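Local coordinates for protein SxtG (Microseira wollei, PDB 6U1R) that acts as an amidinotransferase of the saxitoxin biosynthetic pathway, probably passing an amidino group to its substrate through a covalent enzyme intermediate, at residues M85-F96 with S355-F366; D266-P274 with W318-E328. All coordinates share one frame; numbering follows the deposited sequence.

Interaction 1 (M85-F96 with S355-F366)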
loop_
_atom_site.group_PDB
_atom_site.type_symbol
_atom_site.label_atom_id
_atom_site.label_comp_id
_atom_site.label_asym_id
_atom_site.label_seq_id
_atom_site.Cartn_x
_atom_site.Cartn_y
_atom_site.Cartn_z
ATOM N N MET A 85 8.557 32.588 -2.957
ATOM C CA MET A 85 8.294 31.661 -4.048
ATOM C C MET A 85 6.936 30.989 -3.887
ATOM O O MET A 85 6.192 30.840 -4.861
ATOM C CB MET A 85 9.408 30.616 -4.132
ATOM C CG MET A 85 10.734 31.181 -4.585
ATOM S SD MET A 85 11.988 29.889 -4.826
ATOM C CE MET A 85 11.344 29.053 -6.261
ATOM N N ILE A 86 6.599 30.563 -2.672
ATOM C CA ILE A 86 5.284 29.983 -2.432
ATOM C C ILE A 86 4.185 30.995 -2.765
ATOM O O ILE A 86 3.168 30.651 -3.386
ATOM C CB ILE A 86 5.202 29.485 -0.979
ATOM C CG1 ILE A 86 6.132 28.276 -0.822
ATOM C CG2 ILE A 86 3.764 29.138 -0.599
ATOM C CD1 ILE A 86 6.335 27.797 0.614
ATOM N N ALA A 87 4.382 32.257 -2.378
ATOM C CA ALA A 87 3.344 33.266 -2.579
ATOM C C ALA A 87 3.076 33.505 -4.063
ATOM O O ALA A 87 1.915 33.547 -4.497
ATOM C CB ALA A 87 3.734 34.560 -1.874
ATOM N N VAL A 88 4.134 33.646 -4.870
ATOM C CA VAL A 88 3.929 33.896 -6.298
ATOM C C VAL A 88 3.300 32.681 -6.968
ATOM O O VAL A 88 2.432 32.818 -7.841
ATOM C CB VAL A 88 5.248 34.308 -6.996
ATOM C CG1 VAL A 88 5.783 35.596 -6.416
ATOM C CG2 VAL A 88 6.300 33.230 -6.900
ATOM N N ALA A 89 3.718 31.474 -6.577
ATOM C CA ALA A 89 3.128 30.278 -7.159
ATOM C C ALA A 89 1.670 30.131 -6.753
ATOM O O ALA A 89 0.849 29.657 -7.544
ATOM C CB ALA A 89 3.910 29.023 -6.752
ATOM N N HIS A 90 1.324 30.522 -5.522
ATOM C CA HIS A 90 -0.067 30.419 -5.105
ATOM C C HIS A 90 -0.940 31.334 -5.954
ATOM O O HIS A 90 -2.067 30.967 -6.303
ATOM C CB HIS A 90 -0.186 30.747 -3.607
ATOM C CG HIS A 90 -1.476 30.313 -2.985
ATOM N ND1 HIS A 90 -2.147 29.172 -3.372
ATOM C CD2 HIS A 90 -2.223 30.870 -2.002
ATOM C CE1 HIS A 90 -3.245 29.041 -2.650
ATOM N NE2 HIS A 90 -3.319 30.062 -1.813
ATOM N N LYS A 91 -0.403 32.495 -6.357
ATOM C CA LYS A 91 -1.159 33.411 -7.210
ATOM C C LYS A 91 -1.430 32.805 -8.588
ATOM O O LYS A 91 -2.557 32.885 -9.100
ATOM C CB LYS A 91 -0.418 34.741 -7.347
ATOM C CG LYS A 91 -1.178 35.776 -8.193
ATOM C CD LYS A 91 -0.360 37.026 -8.517
ATOM C CE LYS A 91 -1.192 38.000 -9.372
ATOM N NZ LYS A 91 -0.405 39.140 -9.927
ATOM N N GLU A 92 -0.414 32.204 -9.215
ATOM C CA GLU A 92 -0.642 31.627 -10.537
ATOM C C GLU A 92 -1.517 30.381 -10.433
ATOM O O GLU A 92 -2.357 30.123 -11.303
ATOM C CB GLU A 92 0.696 31.322 -11.221
ATOM C CG GLU A 92 1.513 32.582 -11.509
ATOM C CD GLU A 92 2.685 32.359 -12.435
ATOM O OE1 GLU A 92 3.272 31.257 -12.419
ATOM O OE2 GLU A 92 3.022 33.306 -13.191
ATOM N N LEU A 93 -1.344 29.612 -9.363
ATOM C CA LEU A 93 -2.238 28.496 -9.081
ATOM C C LEU A 93 -3.698 28.955 -9.022
ATOM O O LEU A 93 -4.590 28.310 -9.592
ATOM C CB LEU A 93 -1.812 27.835 -7.774
ATOM C CG LEU A 93 -2.545 26.565 -7.380
ATOM C CD1 LEU A 93 -2.379 25.458 -8.391
ATOM C CD2 LEU A 93 -2.025 26.099 -6.023
ATOM N N ASN A 94 -3.959 30.077 -8.358
ATOM C CA ASN A 94 -5.331 30.569 -8.268
ATOM C C ASN A 94 -5.900 30.916 -9.641
ATOM O O ASN A 94 -7.077 30.649 -9.914
ATOM C CB ASN A 94 -5.382 31.774 -7.327
ATOM C CG ASN A 94 -5.352 31.357 -5.871
ATOM O OD1 ASN A 94 -5.725 30.234 -5.547
ATOM N ND2 ASN A 94 -4.917 32.256 -4.986
ATOM N N GLU A 95 -5.091 31.508 -10.516
ATOM C CA GLU A 95 -5.579 31.819 -11.858
ATOM C C GLU A 95 -5.835 30.543 -12.665
ATOM O O GLU A 95 -6.821 30.458 -13.404
ATOM C CB GLU A 95 -4.591 32.731 -12.584
ATOM C CG GLU A 95 -5.059 33.131 -13.987
ATOM C CD GLU A 95 -6.497 33.670 -14.014
ATOM O OE1 GLU A 95 -6.853 34.499 -13.140
ATOM O OE2 GLU A 95 -7.280 33.245 -14.897
ATOM N N PHE A 96 -4.944 29.556 -12.550
ATOM C CA PHE A 96 -5.153 28.250 -13.175
ATOM C C PHE A 96 -6.478 27.635 -12.724
ATOM O O PHE A 96 -7.273 27.160 -13.541
ATOM C CB PHE A 96 -3.948 27.353 -12.833
ATOM C CG PHE A 96 -4.079 25.917 -13.262
ATOM C CD1 PHE A 96 -4.503 25.585 -14.526
ATOM C CD2 PHE A 96 -3.693 24.897 -12.403
ATOM C CE1 PHE A 96 -4.590 24.260 -14.926
ATOM C CE2 PHE A 96 -3.772 23.557 -12.793
ATOM C CZ PHE A 96 -4.219 23.237 -14.071
ATOM N N SER A 355 -0.386 31.711 -17.284
ATOM C CA SER A 355 0.944 31.927 -16.714
ATOM C C SER A 355 1.158 30.974 -15.541
ATOM O O SER A 355 0.310 30.879 -14.644
ATOM C CB SER A 355 1.123 33.372 -16.237
ATOM O OG SER A 355 0.995 34.290 -17.309
ATOM N N PHE A 356 2.291 30.267 -15.547
ATOM C CA PHE A 356 2.487 29.176 -14.598
ATOM C C PHE A 356 3.955 28.836 -14.357
ATOM O O PHE A 356 4.242 27.839 -13.688
ATOM C CB PHE A 356 1.729 27.930 -15.087
ATOM C CG PHE A 356 1.199 27.047 -13.969
ATOM C CD1 PHE A 356 0.327 27.554 -13.022
ATOM C CD2 PHE A 356 1.561 25.712 -13.874
ATOM C CE1 PHE A 356 -0.183 26.750 -12.006
ATOM C CE2 PHE A 356 1.058 24.900 -12.866
ATOM C CZ PHE A 356 0.185 25.433 -11.921
ATOM N N GLU A 357 4.898 29.645 -14.867
ATOM C CA GLU A 357 6.311 29.334 -14.633
ATOM C C GLU A 357 6.709 29.417 -13.164
ATOM O O GLU A 357 7.722 28.810 -12.786
ATOM C CB GLU A 357 7.232 30.250 -15.433
ATOM C CG GLU A 357 7.142 30.018 -16.917
ATOM C CD GLU A 357 8.331 30.568 -17.666
ATOM O OE1 GLU A 357 8.920 31.591 -17.220
ATOM O OE2 GLU A 357 8.682 29.961 -18.702
ATOM N N SER A 358 5.934 30.133 -12.328
ATOM C CA SER A 358 6.219 30.178 -10.895
ATOM C C SER A 358 5.986 28.841 -10.220
ATOM O O SER A 358 6.438 28.652 -9.087
ATOM C CB SER A 358 5.356 31.226 -10.187
ATOM O OG SER A 358 5.724 32.535 -10.607
ATOM N N TYR A 359 5.269 27.933 -10.872
ATOM C CA TYR A 359 5.073 26.591 -10.351
ATOM C C TYR A 359 6.254 25.677 -10.639
ATOM O O TYR A 359 6.461 24.705 -9.907
ATOM C CB TYR A 359 3.794 26.002 -10.950
ATOM C CG TYR A 359 3.022 25.095 -10.009
ATOM C CD1 TYR A 359 2.119 25.624 -9.086
ATOM C CD2 TYR A 359 3.156 23.709 -10.073
ATOM C CE1 TYR A 359 1.391 24.805 -8.230
ATOM C CE2 TYR A 359 2.432 22.881 -9.215
ATOM C CZ TYR A 359 1.560 23.430 -8.298
ATOM O OH TYR A 359 0.831 22.620 -7.459
ATOM N N TYR A 360 7.047 25.980 -11.670
ATOM C CA TYR A 360 8.102 25.060 -12.088
ATOM C C TYR A 360 9.101 24.717 -10.982
ATOM O O TYR A 360 9.585 23.571 -10.969
ATOM C CB TYR A 360 8.857 25.642 -13.287
ATOM C CG TYR A 360 8.074 25.781 -14.586
ATOM C CD1 TYR A 360 6.761 25.339 -14.715
ATOM C CD2 TYR A 360 8.673 26.359 -15.692
ATOM C CE1 TYR A 360 6.077 25.485 -15.916
ATOM C CE2 TYR A 360 8.005 26.503 -16.879
ATOM C CZ TYR A 360 6.711 26.060 -16.990
ATOM O OH TYR A 360 6.033 26.196 -18.169
ATOM N N PRO A 361 9.484 25.631 -10.080
ATOM C CA PRO A 361 10.435 25.245 -9.016
ATOM C C PRO A 361 9.873 24.204 -8.073
ATOM O O PRO A 361 10.641 23.583 -7.325
ATOM C CB PRO A 361 10.718 26.560 -8.276
ATOM C CG PRO A 361 10.185 27.647 -9.124
ATOM C CD PRO A 361 9.140 27.061 -10.017
ATOM N N PHE A 362 8.558 24.004 -8.070
ATOM C CA PHE A 362 7.927 22.940 -7.299
ATOM C C PHE A 362 7.834 21.640 -8.086
ATOM O O PHE A 362 7.142 20.715 -7.653
ATOM C CB PHE A 362 6.546 23.399 -6.829
ATOM C CG PHE A 362 6.605 24.627 -5.975
ATOM C CD1 PHE A 362 6.632 25.882 -6.567
ATOM C CD2 PHE A 362 6.683 24.528 -4.587
ATOM C CE1 PHE A 362 6.720 27.036 -5.789
ATOM C CE2 PHE A 362 6.767 25.672 -3.799
ATOM C CZ PHE A 362 6.799 26.924 -4.393
ATOM N N LEU A 363 8.514 21.578 -9.239
ATOM C CA LEU A 363 8.774 20.378 -10.025
ATOM C C LEU A 363 7.563 19.900 -10.818
ATOM O O LEU A 363 7.430 18.696 -11.090
ATOM C CB LEU A 363 9.281 19.246 -9.125
ATOM C CG LEU A 363 10.508 19.605 -8.266
ATOM C CD1 LEU A 363 11.090 18.359 -7.608
ATOM C CD2 LEU A 363 11.563 20.331 -9.080
ATOM N N GLY A 364 6.688 20.821 -11.200
ATOM C CA GLY A 364 5.581 20.459 -12.070
ATOM C C GLY A 364 5.021 21.630 -12.850
ATOM O O GLY A 364 5.292 22.797 -12.563
ATOM N N SER A 365 4.205 21.290 -13.852
ATOM C CA SER A 365 3.322 22.262 -14.483
ATOM C C SER A 365 1.908 21.681 -14.439
ATOM O O SER A 365 1.593 20.935 -13.509
ATOM C CB SER A 365 3.792 22.594 -15.906
ATOM O OG SER A 365 3.054 23.680 -16.455
ATOM N N PHE A 366 1.055 21.988 -15.427
ATOM C CA PHE A 366 -0.388 21.748 -15.276
ATOM C C PHE A 366 -0.713 20.265 -15.071
ATOM O O PHE A 366 -1.552 19.909 -14.234
ATOM C CB PHE A 366 -1.151 22.266 -16.501
ATOM C CG PHE A 366 -0.819 23.683 -16.864
ATOM C CD1 PHE A 366 -1.222 24.737 -16.052
ATOM C CD2 PHE A 366 -0.080 23.962 -18.015
ATOM C CE1 PHE A 366 -0.900 26.041 -16.384
ATOM C CE2 PHE A 366 0.235 25.242 -18.350
ATOM C CZ PHE A 366 -0.168 26.290 -17.543
HETATM O O HOH W 1 7.722 30.384 -7.315
HETATM O O HOH W 2 4.993 32.661 -14.927
#
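Helix 83-102 lies against the loop that leads from strand 350-354 to the predicted amidino-cysteine C368, with A89 and E92 meeting S358 and F356. One direct hydrogen bond joins the two parts: S358 N donates to E92 OE1 at 2.9 Å with an N-H...O angle of 147°, reaching the syn side of the carboxylate 28° out of its plane. E92 puts CG beside its backbone N (chi1 -65°) and then runs extended, which carries the carboxylate across to the loop. On the other branch, E92 OE2 accepts from a water at 2.7 Å, and this water also accepts a weak bond from E357 N. A second water gives to M85 O at 2.9 Å and to S358 O at 2.8 Å, tying helix backbone to loop backbone.

Around these polar links the packing is apolar. A89 CB approaches F362 CE1 at 3.6 Å, while Y81 stacks on the F362 ring. L93 CD1 meets Y359 CE1 at 3.8 Å. M85 turns its bent chain so that CE presses on P361 CB at 3.3 Å, tighter than ordinary van der Waals contact. At the far end F366 CD1 sits over one face of the F96 ring, 3.6 Å from F96 CE1, and F356 inclines obliquely to the same ring. F96, F356 and F366 thus form an aromatic cluster, part of the helix-to-loop packing beside a cysteine-bearing loop of the amidinotransferase fold.

Interaction 2 (D266-P274 with W318-E328); sequences DTTLMPLAP and WAGLNVLMLDE
The amide nitrogen N322 ND2 is held by two oxygens of D266. The bond from N322 ND2 to D266 O is 3.0 Å long and almost exactly straight, 179° at the hydrogen; the acceptor lies in the amide plane, whereas the donor stands 57° out of the carbonyl plane. A second bond, from N322 ND2 to D266 OD2 at 3.1 Å, is weak, and the carboxylate is turned nearly perpendicular to the amide. D266 OD2 also bonds H367 ND1, and N322 OD1 accepts from the backbone N of C368, the predicted amidino-cysteine, so both ends of the amide are fixed and its rotation is defined. N322 CG, anti to the backbone N (chi1 -160°), carries the amide toward D266 from the inverse gamma turn centred on N322.

Alongside, T267 CB rests 3.5 Å from W318 O, and L321 CD2 comes within 3.5 Å of T267 O. Farther along, M270 folds back at chi2 and chi3, bringing its CE to 3.4 Å from V323 O. L272 CD2 touches V323 CG2 at 3.8 Å, the two side chains crossing at about a right angle. M325 CE approaches L272 O at 3.4 Å, a buried carbonyl with no hydrogen-bond partner in the model. L272 and A273 together form a classic beta bulge opposite the first residue of strand 276-279. P274 CD lies 3.6 Å from E328 CD.

Outermost strands 269-273 and 324-325 of two three-stranded sheets meet through side chains packed on each other and on backbone carbonyls, consistent with adjoining sheets of the alpha/beta propeller (pentein) fold.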
loop_
_atom_site.group_PDB
_atom_site.type_symbol
_atom_site.label_atom_id
_atom_site.label_comp_id
_atom_site.label_asym_id
_atom_site.label_seq_id
_atom_site.Cartn_x
_atom_site.Cartn_y
_atom_site.Cartn_z
ATOM N N ASP A 266 5.761 12.862 -18.295
ATOM C CA ASP A 266 4.801 13.814 -18.837
ATOM C C ASP A 266 5.454 15.122 -19.319
ATOM O O ASP A 266 4.762 16.137 -19.476
ATOM C CB ASP A 266 3.635 14.054 -17.847
ATOM C CG ASP A 266 4.047 14.396 -16.418
ATOM O OD1 ASP A 266 5.224 14.284 -16.043
ATOM O OD2 ASP A 266 3.114 14.764 -15.628
ATOM N N THR A 267 6.761 15.097 -19.614
ATOM C CA THR A 267 7.374 16.005 -20.580
ATOM C C THR A 267 8.020 15.241 -21.732
ATOM O O THR A 267 8.768 15.841 -22.517
ATOM C CB THR A 267 8.423 16.930 -19.936
ATOM O OG1 THR A 267 9.496 16.173 -19.381
ATOM C CG2 THR A 267 7.811 17.786 -18.860
ATOM N N THR A 268 7.715 13.946 -21.877
ATOM C CA THR A 268 8.321 13.066 -22.873
ATOM C C THR A 268 7.298 12.517 -23.853
ATOM O O THR A 268 7.506 12.602 -25.085
ATOM C CB THR A 268 9.056 11.903 -22.167
ATOM O OG1 THR A 268 10.132 12.408 -21.349
ATOM C CG2 THR A 268 9.606 10.882 -23.177
ATOM N N LEU A 269 6.188 11.972 -23.341
ATOM C CA LEU A 269 5.179 11.275 -24.140
ATOM C C LEU A 269 3.823 11.676 -23.575
ATOM O O LEU A 269 3.484 11.268 -22.456
ATOM C CB LEU A 269 5.391 9.762 -24.058
ATOM C CG LEU A 269 4.641 8.893 -25.066
ATOM C CD1 LEU A 269 5.310 8.905 -26.432
ATOM C CD2 LEU A 269 4.503 7.482 -24.537
ATOM N N MET A 270 3.046 12.448 -24.335
ATOM C CA MET A 270 1.780 13.007 -23.856
ATOM C C MET A 270 0.639 12.731 -24.833
ATOM O O MET A 270 0.474 13.452 -25.834
ATOM C CB MET A 270 1.924 14.496 -23.594
ATOM C CG MET A 270 2.788 14.750 -22.348
ATOM S SD MET A 270 1.909 14.199 -20.877
ATOM C CE MET A 270 0.996 15.713 -20.478
ATOM N N PRO A 271 -0.183 11.725 -24.558
ATOM C CA PRO A 271 -1.420 11.540 -25.328
ATOM C C PRO A 271 -2.314 12.761 -25.182
ATOM O O PRO A 271 -2.576 13.226 -24.071
ATOM C CB PRO A 271 -2.056 10.293 -24.690
ATOM C CG PRO A 271 -0.927 9.626 -23.939
ATOM C CD PRO A 271 -0.028 10.720 -23.495
ATOM N N LEU A 272 -2.797 13.281 -26.311
ATOM C CA LEU A 272 -3.683 14.443 -26.284
ATOM C C LEU A 272 -5.129 14.127 -26.642
ATOM O O LEU A 272 -6.025 14.797 -26.139
ATOM C CB LEU A 272 -3.181 15.531 -27.240
ATOM C CG LEU A 272 -1.758 16.041 -26.992
ATOM C CD1 LEU A 272 -1.431 17.171 -27.954
ATOM C CD2 LEU A 272 -1.573 16.488 -25.552
ATOM N N ALA A 273 -5.359 13.121 -27.471
ATOM C CA ALA A 273 -6.671 12.742 -27.973
ATOM C C ALA A 273 -6.529 11.412 -28.694
ATOM O O ALA A 273 -5.423 11.017 -29.048
ATOM C CB ALA A 273 -7.236 13.802 -28.935
ATOM N N PRO A 274 -7.640 10.698 -28.920
ATOM C CA PRO A 274 -7.553 9.472 -29.718
ATOM C C PRO A 274 -6.833 9.725 -31.033
ATOM O O PRO A 274 -7.188 10.636 -31.780
ATOM C CB PRO A 274 -9.024 9.072 -29.913
ATOM C CG PRO A 274 -9.702 9.639 -28.706
ATOM C CD PRO A 274 -9.016 10.970 -28.473
ATOM N N TRP A 318 11.818 21.541 -21.412
ATOM C CA TRP A 318 10.721 20.810 -22.029
ATOM C C TRP A 318 9.457 20.849 -21.187
ATOM O O TRP A 318 8.523 20.089 -21.453
ATOM C CB TRP A 318 11.151 19.372 -22.333
ATOM C CG TRP A 318 12.200 19.397 -23.407
ATOM C CD1 TRP A 318 13.538 19.178 -23.254
ATOM C CD2 TRP A 318 12.006 19.744 -24.791
ATOM N NE1 TRP A 318 14.180 19.335 -24.453
ATOM C CE2 TRP A 318 13.266 19.693 -25.411
ATOM C CE3 TRP A 318 10.886 20.087 -25.565
ATOM C CZ2 TRP A 318 13.440 19.956 -26.765
ATOM C CZ3 TRP A 318 11.063 20.349 -26.923
ATOM C CH2 TRP A 318 12.337 20.293 -27.499
ATOM N N ALA A 319 9.395 21.748 -20.203
ATOM C CA ALA A 319 8.198 21.873 -19.382
ATOM C C ALA A 319 6.945 22.182 -20.198
ATOM O O ALA A 319 5.831 21.964 -19.701
ATOM C CB ALA A 319 8.396 22.963 -18.325
ATOM N N GLY A 320 7.094 22.690 -21.427
ATOM C CA GLY A 320 5.944 23.061 -22.234
ATOM C C GLY A 320 5.055 21.898 -22.623
ATOM O O GLY A 320 3.877 22.117 -22.947
ATOM N N LEU A 321 5.595 20.668 -22.633
ATOM C CA LEU A 321 4.808 19.477 -22.941
ATOM C C LEU A 321 3.863 19.057 -21.814
ATOM O O LEU A 321 2.983 18.222 -22.053
ATOM C CB LEU A 321 5.731 18.293 -23.286
ATOM C CG LEU A 321 6.264 18.224 -24.720
ATOM C CD1 LEU A 321 7.460 19.133 -24.908
ATOM C CD2 LEU A 321 6.624 16.788 -25.062
ATOM N N ASN A 322 4.009 19.611 -20.603
ATOM C CA ASN A 322 3.221 19.174 -19.451
ATOM C C ASN A 322 1.833 19.812 -19.479
ATOM O O ASN A 322 1.388 20.394 -18.485
ATOM C CB ASN A 322 3.982 19.538 -18.169
ATOM C CG ASN A 322 3.543 18.751 -16.957
ATOM O OD1 ASN A 322 3.117 19.331 -15.943
ATOM N ND2 ASN A 322 3.711 17.431 -17.014
ATOM N N VAL A 323 1.132 19.671 -20.607
ATOM C CA VAL A 323 -0.188 20.268 -20.811
ATOM C C VAL A 323 -1.281 19.444 -20.141
ATOM O O VAL A 323 -1.064 18.290 -19.747
ATOM C CB VAL A 323 -0.485 20.414 -22.316
ATOM C CG1 VAL A 323 0.468 21.432 -22.958
ATOM C CG2 VAL A 323 -0.399 19.047 -23.014
ATOM N N LEU A 324 -2.471 20.034 -20.017
ATOM C CA LEU A 324 -3.640 19.376 -19.427
ATOM C C LEU A 324 -4.801 19.526 -20.401
ATOM O O LEU A 324 -5.147 20.648 -20.776
ATOM C CB LEU A 324 -4.014 19.975 -18.062
ATOM C CG LEU A 324 -5.292 19.410 -17.414
ATOM C CD1 LEU A 324 -5.077 17.965 -17.026
ATOM C CD2 LEU A 324 -5.767 20.230 -16.209
ATOM N N MET A 325 -5.396 18.399 -20.791
ATOM C CA MET A 325 -6.553 18.377 -21.680
ATOM C C MET A 325 -7.837 18.471 -20.863
ATOM O O MET A 325 -8.043 17.676 -19.942
ATOM C CB MET A 325 -6.594 17.089 -22.505
ATOM C CG MET A 325 -5.352 16.780 -23.350
ATOM S SD MET A 325 -4.937 18.066 -24.495
ATOM C CE MET A 325 -6.388 18.090 -25.549
ATOM N N LEU A 326 -8.718 19.396 -21.244
ATOM C CA LEU A 326 -10.057 19.468 -20.672
ATOM C C LEU A 326 -11.066 18.621 -21.429
ATOM O O LEU A 326 -12.113 18.264 -20.867
ATOM C CB LEU A 326 -10.527 20.924 -20.644
ATOM C CG LEU A 326 -9.550 21.931 -20.038
ATOM C CD1 LEU A 326 -10.170 23.319 -19.953
ATOM C CD2 LEU A 326 -9.045 21.462 -18.670
ATOM N N ASP A 327 -10.790 18.343 -22.698
ATOM C CA ASP A 327 -11.487 17.359 -23.524
ATOM C C ASP A 327 -10.544 17.092 -24.692
ATOM O O ASP A 327 -9.355 17.411 -24.604
ATOM C CB ASP A 327 -12.891 17.841 -23.935
ATOM C CG ASP A 327 -12.886 19.185 -24.634
ATOM O OD1 ASP A 327 -11.898 19.524 -25.321
ATOM O OD2 ASP A 327 -13.902 19.909 -24.487
ATOM N N GLU A 328 -11.059 16.525 -25.785
ATOM C CA GLU A 328 -10.185 16.197 -26.907
ATOM C C GLU A 328 -9.653 17.425 -27.646
ATOM O O GLU A 328 -8.746 17.283 -28.481
ATOM C CB GLU A 328 -10.926 15.291 -27.890
ATOM C CG GLU A 328 -11.315 13.968 -27.269
ATOM C CD GLU A 328 -11.952 13.000 -28.241
ATOM O OE1 GLU A 328 -11.936 13.273 -29.463
ATOM O OE2 GLU A 328 -12.456 11.953 -27.774
#

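Along the chain interaction 2 is nested within the loop closed by interaction 1, and their centres lie about 18 Å apart. They nevertheless touch: S365 N is 3.1 Å from N322 OD1, a weak, probable hydrogen bond. Packing adds to this, with F366 CB 4.0 Å from L324 CB and Y360 CZ 3.8 Å from A319 CB. Both contacts border the predicted active site. The side chain of N322 is about 3 Å from that of C368, and that of Y359 about 6 Å from it; D266 is about 4 Å from H264, again between side chains. The bond from C368 N to N322 OD1 probably helps to hold the cysteine loop.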